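Local coordinates for protein ATP phosphoribosyltransferase regulatory subunit (Bacillus halodurans, PDB 3OD1) that probably acts as the regulatory partner that the HisG subunit needs for the first step of histidine biosynthesis, possibly letting histidine exert feedback, at residues B[48-53]-B[79-84]; B[65-70]-B[112-117]; B[102-107]-B[307-312]. One frame throughout, in Å; residues are numbered along the deposited sequence.

In the fold
All three contacts lie in the histidyl-tRNA synthetase-like part of the chain. Contact 1 pairs strands 51-53 and 78-81 of a small antiparallel three-stranded sheet, and contact 2 starts from its third strand, 69-72. Their centres are 11 Å apart and they touch, Pro83 of contact 1 resting on Leu68 of contact 2. Contact 2 ties the small sheet to strand 104-113 of the large mixed one. Contact 3 holds the far beginning of that strand, its centre 26 Å from contact 2 and 19 Å from contact 1. Contact 1 closes before contact 3 opens, while the segments of contact 2 alternate with those of both. All three reach the second subunit, so they lie near the dimer interface.

Contact 1: residues B[48-53]-B[79-84]; sequences TPTLEY and LVLRPD
Leu81 pushes its CD2 methyl into the notch between Thr50 and Leu51, 3.6 Å from Leu51 CD2 and 3.7 Å from Thr50 CG2. All three side chains point the same way here, and the Leu81 methyl touches one methyl of each. Two residues back, the forked end of Leu79 makes two bumps. Its CD1 meets Leu51 CD1, the two side chains crossing at about a right angle. Leu79 CD2 lies 3.5 Å from Tyr53 CD1. On the opposite face of the sheet Glu52 and Val80 stand beside each other, and the Glu52 carboxylate goes off to a salt bridge with Arg91.

The backbone ladder behind these side chains is regular and antiparallel: Glu52 and Val80 exchange both of their hydrogen bonds, with Val80 N 2.9 Å from Glu52 O. Arg82 N then extends the ladder by one rung to Thr50 O. Beyond that rung the arginine fills the hollow left by the bend at 48-50. Its CG sits between the backbone N and the carbonyl carbon (chi1 58°), and the chain runs extended to NE. Arg82 NH1 lies 2.9 Å from Thr48 O and 2.9 Å from Pro49 O. Both hydrogen bonds are weak, at N-H...O angles near 124°, but both oxygens lie near the guanidinium plane; NE is held by Asn111 O.

Thr50 OG1 bonds Glu125 and Tyr113 of the second subunit, and Pro49 packs on Asp18 there. Helix 21-40, strand 44-45 and then Pro49, which packs on the second subunit, are consistent with motif 1 of the class II synthetase fold.

Contact 2: residues B[65-70]-B[112-117]; sequences DQQLFK and VYRAQQ
Ala115 CB passes close by Leu68 O, 3.0 Å away, which is unusually close for a carbon and an oxygen. Ala115 is one of the first residues past strand 104-113, which with 125-134 forms an antiparallel pair joined by a loop, consistent with motif 2 of class II synthetases. Ala115 and Phe69 make the tight half of the contact. Ala115 N gives a hydrogen bond of 2.8 Å to Gln67 O, and the N-H comes in from well above the carbonyl plane (57°).

Phe69 closes the same side. Its CG is anti to the backbone N (chi1 -164°), and the ring turns its edge to Arg114, with CD2 3.3 Å from Arg114 O in the ring plane. Gln116 crosses the ring obliquely near CE2 and CZ, with Gln116 CG 3.5 Å from Phe69 CE2 and its amide plane inclined 29° to the ring; NE2 of that amide is taken up by Phe14 O. Leu81 and, from the second subunit, Leu51 also pack on Phe69.

The other half is looser and lies towards solvent. The Gln67 chain bends at chi2, and Gln67 OE1 lies 3.8 Å from Arg114 CD, with amide and guanidinium planes perpendicular. Its NE2 comes no closer than 4.2 Å to NE2 of Gln117, a poorly ordered side chain. Arg114 turns its polar end elsewhere, NH1 bonding both Tyr113 O and Pro83 O.

Between the two backbones, on the Tyr113 side of Ala115, there is a single bridging water: it accepts from Phe69 N at 2.8 Å and donates to Tyr113 O at 2.8 Å.

Contact 3: residues B[102-107]-B[307-312]; sequences YPLRLA and FHRPAQ
Arg309 lays its guanidinium flat on the Tyr102 ring, the planes only 16° apart and CZ 3.9 Å from the ring centroid: a stacked cation-pi pair. Arg309 CG is anti to the backbone N (chi1 -164°), and the chain runs extended to NE. NH2 lies over the ring centre, while NE and CD lie back towards the hydroxyl, the two side chains sliding past each other in opposite directions. The tyrosine reaches back as well, OH donating a 3.1 Å hydrogen bond to Arg309 O. From the other side of the ring plane, Ala311 CB presses on Tyr102 CE1 at 3.3 Å, so the ring is wedged between the two residues.

Next come the groups that hold the guanidinium. A water in its plane takes bonds from Arg309 NH2 (3.1 Å) and from Tyr102 N, while Arg100 O also binds NH2 and Val93 O binds NH1.

Arg309 N to Leu304 O is one of the two bonds of the Schellman motif ending helix 303-306, with His308 as its C-prime residue. The stack thus joins that helix end to the start of strand 104-113, with helix 86-94 touching Tyr102 through Val93 and Ile134 of strand 125-134 touching both Tyr102 and Ala311.

Contact 1: residues B[48-53]-B[79-84]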
loop_
_atom_site.group_PDB
_atom_site.type_symbol
_atom_site.label_atom_id
_atom_site.label_comp_id
_atom_site.label_asym_id
_atom_site.label_seq_id
_atom_site.Cartn_x
_atom_site.Cartn_y
_atom_site.Cartn_z
ATOM N N THR B 48 4.018 5.624 7.094
ATOM C CA THR B 48 4.427 7.028 7.087
ATOM C C THR B 48 3.930 7.613 5.770
ATOM O O THR B 48 3.446 6.864 4.908
ATOM C CB THR B 48 5.958 7.160 7.163
ATOM O OG1 THR B 48 6.536 6.448 6.064
ATOM C CG2 THR B 48 6.493 6.590 8.476
ATOM N N PRO B 49 4.036 8.942 5.597
ATOM C CA PRO B 49 3.429 9.566 4.412
ATOM C C PRO B 49 4.212 9.305 3.143
ATOM O O PRO B 49 5.397 8.958 3.177
ATOM C CB PRO B 49 3.495 11.071 4.721
ATOM C CG PRO B 49 3.699 11.146 6.221
ATOM C CD PRO B 49 4.550 9.951 6.542
ATOM N N THR B 50 3.546 9.525 2.020
ATOM C CA THR B 50 4.180 9.388 0.730
ATOM C C THR B 50 5.203 10.509 0.512
ATOM O O THR B 50 6.203 10.320 -0.165
ATOM C CB THR B 50 3.119 9.403 -0.376
ATOM O OG1 THR B 50 2.260 8.270 -0.204
ATOM C CG2 THR B 50 3.775 9.344 -1.751
ATOM N N LEU B 51 4.949 11.671 1.106
ATOM C CA LEU B 51 5.814 12.833 0.917
ATOM C C LEU B 51 6.535 13.211 2.205
ATOM O O LEU B 51 5.910 13.313 3.264
ATOM C CB LEU B 51 4.979 14.031 0.460
ATOM C CG LEU B 51 4.391 13.925 -0.951
ATOM C CD1 LEU B 51 3.244 14.913 -1.134
ATOM C CD2 LEU B 51 5.472 14.166 -1.982
ATOM N N GLU B 52 7.843 13.415 2.106
ATOM C CA GLU B 52 8.627 13.965 3.211
ATOM C C GLU B 52 9.338 15.213 2.695
ATOM O O GLU B 52 9.469 15.404 1.479
ATOM C CB GLU B 52 9.651 12.940 3.734
ATOM C CG GLU B 52 9.061 11.609 4.215
ATOM C CD GLU B 52 8.680 11.611 5.690
ATOM O OE1 GLU B 52 8.807 12.662 6.346
ATOM O OE2 GLU B 52 8.251 10.559 6.194
ATOM N N TYR B 53 9.772 16.086 3.604
ATOM C CA TYR B 53 10.605 17.220 3.212
ATOM C C TYR B 53 11.962 16.753 2.728
ATOM O O TYR B 53 12.567 15.857 3.312
ATOM C CB TYR B 53 10.822 18.180 4.383
ATOM C CG TYR B 53 9.648 19.072 4.662
ATOM C CD1 TYR B 53 9.243 20.033 3.748
ATOM C CD2 TYR B 53 8.938 18.954 5.857
ATOM C CE1 TYR B 53 8.148 20.857 4.022
ATOM C CE2 TYR B 53 7.864 19.764 6.137
ATOM C CZ TYR B 53 7.471 20.711 5.221
ATOM O OH TYR B 53 6.394 21.509 5.525
ATOM N N LEU B 79 9.976 18.778 -1.843
ATOM C CA LEU B 79 9.620 17.545 -1.166
ATOM C C LEU B 79 10.264 16.384 -1.915
ATOM O O LEU B 79 10.715 16.541 -3.052
ATOM C CB LEU B 79 8.093 17.371 -1.126
ATOM C CG LEU B 79 7.264 18.556 -0.592
ATOM C CD1 LEU B 79 5.777 18.207 -0.541
ATOM C CD2 LEU B 79 7.751 19.032 0.782
ATOM N N VAL B 80 10.310 15.223 -1.270
ATOM C CA VAL B 80 10.659 13.989 -1.944
ATOM C C VAL B 80 9.516 12.997 -1.777
ATOM O O VAL B 80 8.805 13.021 -0.771
ATOM C CB VAL B 80 11.961 13.362 -1.388
ATOM C CG1 VAL B 80 13.121 14.320 -1.543
ATOM C CG2 VAL B 80 11.790 12.959 0.066
ATOM N N LEU B 81 9.316 12.162 -2.792
ATOM C CA LEU B 81 8.562 10.934 -2.621
ATOM C C LEU B 81 9.491 10.042 -1.815
ATOM O O LEU B 81 10.657 9.891 -2.167
ATOM C CB LEU B 81 8.229 10.320 -3.985
ATOM C CG LEU B 81 7.222 11.126 -4.822
ATOM C CD1 LEU B 81 6.957 10.505 -6.212
ATOM C CD2 LEU B 81 5.903 11.296 -4.061
ATOM N N ARG B 82 9.002 9.475 -0.718
ATOM C CA ARG B 82 9.899 8.792 0.208
ATOM C C ARG B 82 10.845 7.798 -0.472
ATOM O O ARG B 82 10.419 6.861 -1.177
ATOM C CB ARG B 82 9.137 8.114 1.328
ATOM C CG ARG B 82 8.145 7.140 0.823
ATOM C CD ARG B 82 7.815 6.122 1.870
ATOM N NE ARG B 82 6.792 5.218 1.372
ATOM C CZ ARG B 82 5.520 5.272 1.729
ATOM N NH1 ARG B 82 5.120 6.171 2.609
ATOM N NH2 ARG B 82 4.662 4.399 1.232
ATOM N N PRO B 83 12.149 8.003 -0.256
ATOM C CA PRO B 83 13.175 7.144 -0.839
ATOM C C PRO B 83 13.329 5.824 -0.083
ATOM O O PRO B 83 13.797 4.834 -0.659
ATOM C CB PRO B 83 14.449 8.004 -0.726
ATOM C CG PRO B 83 14.174 8.943 0.394
ATOM C CD PRO B 83 12.710 9.245 0.301
ATOM N N ASP B 84 12.957 5.810 1.194
ATOM C CA ASP B 84 13.137 4.624 2.033
ATOM C C ASP B 84 12.207 4.715 3.246
ATOM O O ASP B 84 11.577 5.748 3.470
ATOM C CB ASP B 84 14.592 4.527 2.502
ATOM C CG ASP B 84 14.989 5.691 3.430
ATOM O OD1 ASP B 84 15.158 6.828 2.948
ATOM O OD2 ASP B 84 15.114 5.481 4.649
#

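Contact 2: residues B[65-70]-B[112-117]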
loop_
_atom_site.group_PDB
_atom_site.type_symbol
_atom_site.label_atom_id
_atom_site.label_comp_id
_atom_site.label_asym_id
_atom_site.label_seq_id
_atom_site.Cartn_x
_atom_site.Cartn_y
_atom_site.Cartn_z
ATOM N N ASP B 65 21.603 11.533 -3.237
ATOM C CA ASP B 65 20.822 12.693 -3.630
ATOM C C ASP B 65 20.324 12.608 -5.078
ATOM O O ASP B 65 19.186 12.964 -5.376
ATOM C CB ASP B 65 21.641 13.961 -3.420
ATOM C CG ASP B 65 20.799 15.212 -3.506
ATOM O OD1 ASP B 65 20.195 15.612 -2.484
ATOM O OD2 ASP B 65 20.744 15.800 -4.604
ATOM N N GLN B 66 21.181 12.134 -5.972
ATOM C CA GLN B 66 20.847 12.063 -7.385
ATOM C C GLN B 66 19.737 11.040 -7.650
ATOM O O GLN B 66 19.059 11.096 -8.679
ATOM C CB GLN B 66 22.099 11.723 -8.195
ATOM C CG GLN B 66 21.947 11.843 -9.696
ATOM C CD GLN B 66 23.281 11.721 -10.425
ATOM O OE1 GLN B 66 24.348 11.908 -9.833
ATOM N NE2 GLN B 66 23.224 11.412 -11.717
ATOM N N GLN B 67 19.550 10.114 -6.718
ATOM C CA GLN B 67 18.522 9.074 -6.854
ATOM C C GLN B 67 17.185 9.451 -6.210
ATOM O O GLN B 67 16.235 8.676 -6.263
ATOM C CB GLN B 67 19.010 7.758 -6.243
ATOM C CG GLN B 67 19.981 6.984 -7.109
ATOM C CD GLN B 67 19.339 6.503 -8.391
ATOM O OE1 GLN B 67 18.358 5.751 -8.367
ATOM N NE2 GLN B 67 19.886 6.933 -9.525
ATOM N N LEU B 68 17.106 10.624 -5.588
ATOM C CA LEU B 68 15.865 11.007 -4.919
ATOM C C LEU B 68 14.847 11.509 -5.926
ATOM O O LEU B 68 15.214 12.218 -6.871
ATOM C CB LEU B 68 16.123 12.089 -3.872
ATOM C CG LEU B 68 17.047 11.710 -2.712
ATOM C CD1 LEU B 68 17.407 12.942 -1.915
ATOM C CD2 LEU B 68 16.370 10.671 -1.826
ATOM N N PHE B 69 13.576 11.127 -5.743
ATOM C CA PHE B 69 12.500 11.734 -6.517
ATOM C C PHE B 69 12.075 13.032 -5.835
ATOM O O PHE B 69 11.284 13.030 -4.876
ATOM C CB PHE B 69 11.294 10.791 -6.666
ATOM C CG PHE B 69 10.323 11.209 -7.755
ATOM C CD1 PHE B 69 9.669 12.435 -7.694
ATOM C CD2 PHE B 69 10.061 10.377 -8.830
ATOM C CE1 PHE B 69 8.778 12.826 -8.694
ATOM C CE2 PHE B 69 9.161 10.762 -9.835
ATOM C CZ PHE B 69 8.535 11.989 -9.768
ATOM N N LYS B 70 12.599 14.142 -6.346
ATOM C CA LYS B 70 12.270 15.468 -5.841
ATOM C C LYS B 70 11.105 16.103 -6.586
ATOM O O LYS B 70 10.885 15.833 -7.775
ATOM C CB LYS B 70 13.498 16.389 -5.950
ATOM C CG LYS B 70 14.691 15.955 -5.113
ATOM C CD LYS B 70 15.950 16.729 -5.504
ATOM C CE LYS B 70 17.187 16.208 -4.780
ATOM N NZ LYS B 70 18.330 17.195 -4.858
ATOM N N VAL B 112 8.447 2.630 -2.171
ATOM C CA VAL B 112 9.427 3.708 -2.117
ATOM C C VAL B 112 9.770 4.124 -3.541
ATOM O O VAL B 112 9.384 3.451 -4.508
ATOM C CB VAL B 112 10.702 3.281 -1.335
ATOM C CG1 VAL B 112 10.340 3.002 0.121
ATOM C CG2 VAL B 112 11.305 2.045 -1.957
ATOM N N TYR B 113 10.488 5.235 -3.671
ATOM C CA TYR B 113 10.558 5.925 -4.949
ATOM C C TYR B 113 11.981 6.348 -5.285
ATOM O O TYR B 113 12.786 6.639 -4.405
ATOM C CB TYR B 113 9.622 7.148 -4.952
ATOM C CG TYR B 113 8.173 6.828 -4.609
ATOM C CD1 TYR B 113 7.237 6.563 -5.605
ATOM C CD2 TYR B 113 7.755 6.768 -3.290
ATOM C CE1 TYR B 113 5.912 6.266 -5.292
ATOM C CE2 TYR B 113 6.441 6.479 -2.959
ATOM C CZ TYR B 113 5.523 6.228 -3.964
ATOM O OH TYR B 113 4.227 5.916 -3.626
ATOM N N ARG B 114 12.275 6.363 -6.576
ATOM C CA ARG B 114 13.572 6.778 -7.091
ATOM C C ARG B 114 13.346 7.834 -8.162
ATOM O O ARG B 114 12.284 7.872 -8.798
ATOM C CB ARG B 114 14.295 5.586 -7.708
ATOM C CG ARG B 114 14.609 4.486 -6.737
ATOM C CD ARG B 114 15.715 4.918 -5.811
ATOM N NE ARG B 114 16.052 3.870 -4.856
ATOM C CZ ARG B 114 15.530 3.794 -3.642
ATOM N NH1 ARG B 114 14.647 4.705 -3.256
ATOM N NH2 ARG B 114 15.878 2.811 -2.826
ATOM N N ALA B 115 14.340 8.694 -8.368
ATOM C CA ALA B 115 14.243 9.701 -9.415
ATOM C C ALA B 115 14.065 8.991 -10.759
ATOM O O ALA B 115 14.642 7.928 -10.982
ATOM C CB ALA B 115 15.490 10.587 -9.426
ATOM N N GLN B 116 13.251 9.559 -11.644
ATOM C CA GLN B 116 13.053 8.977 -12.973
ATOM C C GLN B 116 14.326 9.123 -13.814
ATOM O O GLN B 116 14.641 10.210 -14.297
ATOM C CB GLN B 116 11.864 9.643 -13.677
ATOM C CG GLN B 116 10.588 9.638 -12.843
ATOM C CD GLN B 116 9.490 10.507 -13.427
ATOM O OE1 GLN B 116 9.494 11.728 -13.256
ATOM N NE2 GLN B 116 8.530 9.876 -14.109
ATOM N N GLN B 117 15.063 8.029 -13.972
ATOM C CA GLN B 117 16.318 8.060 -14.717
ATOM C C GLN B 117 16.298 7.020 -15.828
ATOM O O GLN B 117 15.928 5.867 -15.600
ATOM C CB GLN B 117 17.515 7.835 -13.784
ATOM C CG GLN B 117 17.743 6.386 -13.369
ATOM C CD GLN B 117 18.958 5.768 -14.048
ATOM O OE1 GLN B 117 19.149 5.911 -15.259
ATOM N NE2 GLN B 117 19.781 5.067 -13.270
HETATM O O HOH W 1 12.859 9.369 -3.741
#

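Contact 3: residues B[102-107]-B[307-312]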
loop_
_atom_site.group_PDB
_atom_site.type_symbol
_atom_site.label_atom_id
_atom_site.label_comp_id
_atom_site.label_asym_id
_atom_site.label_seq_id
_atom_site.Cartn_x
_atom_site.Cartn_y
_atom_site.Cartn_z
ATOM N N TYR B 102 12.988 2.700 24.396
ATOM C CA TYR B 102 13.755 1.744 23.605
ATOM C C TYR B 102 13.836 0.426 24.370
ATOM O O TYR B 102 13.725 0.421 25.595
ATOM C CB TYR B 102 15.161 2.278 23.316
ATOM C CG TYR B 102 15.218 3.420 22.317
ATOM C CD1 TYR B 102 16.172 4.426 22.441
ATOM C CD2 TYR B 102 14.323 3.492 21.243
ATOM C CE1 TYR B 102 16.245 5.476 21.533
ATOM C CE2 TYR B 102 14.387 4.552 20.321
ATOM C CZ TYR B 102 15.357 5.539 20.476
ATOM O OH TYR B 102 15.447 6.590 19.582
ATOM N N PRO B 103 14.021 -0.697 23.651
ATOM C CA PRO B 103 14.126 -0.754 22.188
ATOM C C PRO B 103 12.770 -0.816 21.487
ATOM O O PRO B 103 11.798 -1.357 22.026
ATOM C CB PRO B 103 14.881 -2.069 21.940
ATOM C CG PRO B 103 15.209 -2.633 23.293
ATOM C CD PRO B 103 14.250 -2.019 24.249
ATOM N N LEU B 104 12.722 -0.277 20.277
ATOM C CA LEU B 104 11.527 -0.335 19.454
ATOM C C LEU B 104 11.733 -1.270 18.273
ATOM O O LEU B 104 12.804 -1.287 17.647
ATOM C CB LEU B 104 11.174 1.057 18.952
ATOM C CG LEU B 104 10.581 1.967 20.023
ATOM C CD1 LEU B 104 10.714 3.426 19.614
ATOM C CD2 LEU B 104 9.124 1.579 20.260
ATOM N N ARG B 105 10.704 -2.056 17.990
ATOM C CA ARG B 105 10.715 -3.002 16.887
ATOM C C ARG B 105 9.556 -2.655 15.966
ATOM O O ARG B 105 8.381 -2.876 16.293
ATOM C CB ARG B 105 10.591 -4.433 17.408
ATOM C CG ARG B 105 11.881 -4.957 18.045
ATOM C CD ARG B 105 11.679 -6.276 18.731
ATOM N NE ARG B 105 12.959 -6.857 19.101
ATOM C CZ ARG B 105 13.623 -6.554 20.213
ATOM N NH1 ARG B 105 13.123 -5.670 21.071
ATOM N NH2 ARG B 105 14.796 -7.124 20.455
ATOM N N LEU B 106 9.894 -2.084 14.821
ATOM C CA LEU B 106 8.898 -1.570 13.906
ATOM C C LEU B 106 9.110 -2.197 12.542
ATOM O O LEU B 106 10.222 -2.635 12.219
ATOM C CB LEU B 106 8.990 -0.047 13.841
ATOM C CG LEU B 106 8.683 0.690 15.152
ATOM C CD1 LEU B 106 9.134 2.131 15.089
ATOM C CD2 LEU B 106 7.204 0.649 15.478
ATOM N N ALA B 107 8.042 -2.242 11.751
ATOM C CA ALA B 107 8.062 -2.927 10.460
ATOM C C ALA B 107 7.247 -2.145 9.447
ATOM O O ALA B 107 6.449 -1.275 9.815
ATOM C CB ALA B 107 7.488 -4.366 10.569
ATOM N N PHE B 307 17.874 13.116 14.334
ATOM C CA PHE B 307 16.507 13.474 14.720
ATOM C C PHE B 307 16.413 13.804 16.203
ATOM O O PHE B 307 15.313 13.956 16.737
ATOM C CB PHE B 307 15.525 12.351 14.370
ATOM C CG PHE B 307 15.327 12.190 12.908
ATOM C CD1 PHE B 307 14.363 12.928 12.248
ATOM C CD2 PHE B 307 16.141 11.337 12.177
ATOM C CE1 PHE B 307 14.189 12.796 10.881
ATOM C CE2 PHE B 307 15.984 11.208 10.816
ATOM C CZ PHE B 307 15.001 11.939 10.166
ATOM N N HIS B 308 17.576 13.885 16.849
ATOM C CA HIS B 308 17.706 14.312 18.241
ATOM C C HIS B 308 17.206 13.300 19.262
ATOM O O HIS B 308 16.857 13.662 20.386
ATOM C CB HIS B 308 17.059 15.684 18.453
ATOM C CG HIS B 308 17.465 16.690 17.424
ATOM N ND1 HIS B 308 16.574 17.239 16.525
ATOM C CD2 HIS B 308 18.678 17.211 17.122
ATOM C CE1 HIS B 308 17.219 18.072 15.727
ATOM N NE2 HIS B 308 18.495 18.072 16.066
ATOM N N ARG B 309 17.187 12.031 18.872
ATOM C CA ARG B 309 16.952 10.956 19.833
ATOM C C ARG B 309 17.984 9.844 19.633
ATOM O O ARG B 309 17.628 8.722 19.241
ATOM C CB ARG B 309 15.535 10.387 19.720
ATOM C CG ARG B 309 15.152 9.562 20.950
ATOM C CD ARG B 309 13.786 8.890 20.836
ATOM N NE ARG B 309 13.613 7.933 21.923
ATOM C CZ ARG B 309 12.545 7.161 22.103
ATOM N NH1 ARG B 309 11.521 7.222 21.268
ATOM N NH2 ARG B 309 12.509 6.326 23.135
ATOM N N PRO B 310 19.263 10.155 19.913
ATOM C CA PRO B 310 20.366 9.245 19.579
ATOM C C PRO B 310 20.057 7.829 20.020
ATOM O O PRO B 310 19.563 7.619 21.133
ATOM C CB PRO B 310 21.539 9.789 20.403
ATOM C CG PRO B 310 21.217 11.225 20.626
ATOM C CD PRO B 310 19.713 11.311 20.709
ATOM N N ALA B 311 20.348 6.870 19.149
ATOM C CA ALA B 311 20.251 5.460 19.501
ATOM C C ALA B 311 21.026 4.647 18.491
ATOM O O ALA B 311 21.213 5.080 17.359
ATOM C CB ALA B 311 18.804 5.010 19.527
ATOM N N GLN B 312 21.500 3.482 18.919
ATOM C CA GLN B 312 22.013 2.487 17.997
ATOM C C GLN B 312 20.799 1.915 17.274
ATOM O O GLN B 312 19.683 1.954 17.794
ATOM C CB GLN B 312 22.779 1.392 18.758
ATOM C CG GLN B 312 23.808 1.944 19.735
ATOM C CD GLN B 312 24.503 0.854 20.536
ATOM O OE1 GLN B 312 25.391 0.168 20.026
ATOM N NE2 GLN B 312 24.100 0.690 21.799
HETATM O O HOH W 2 13.869 5.229 25.702
#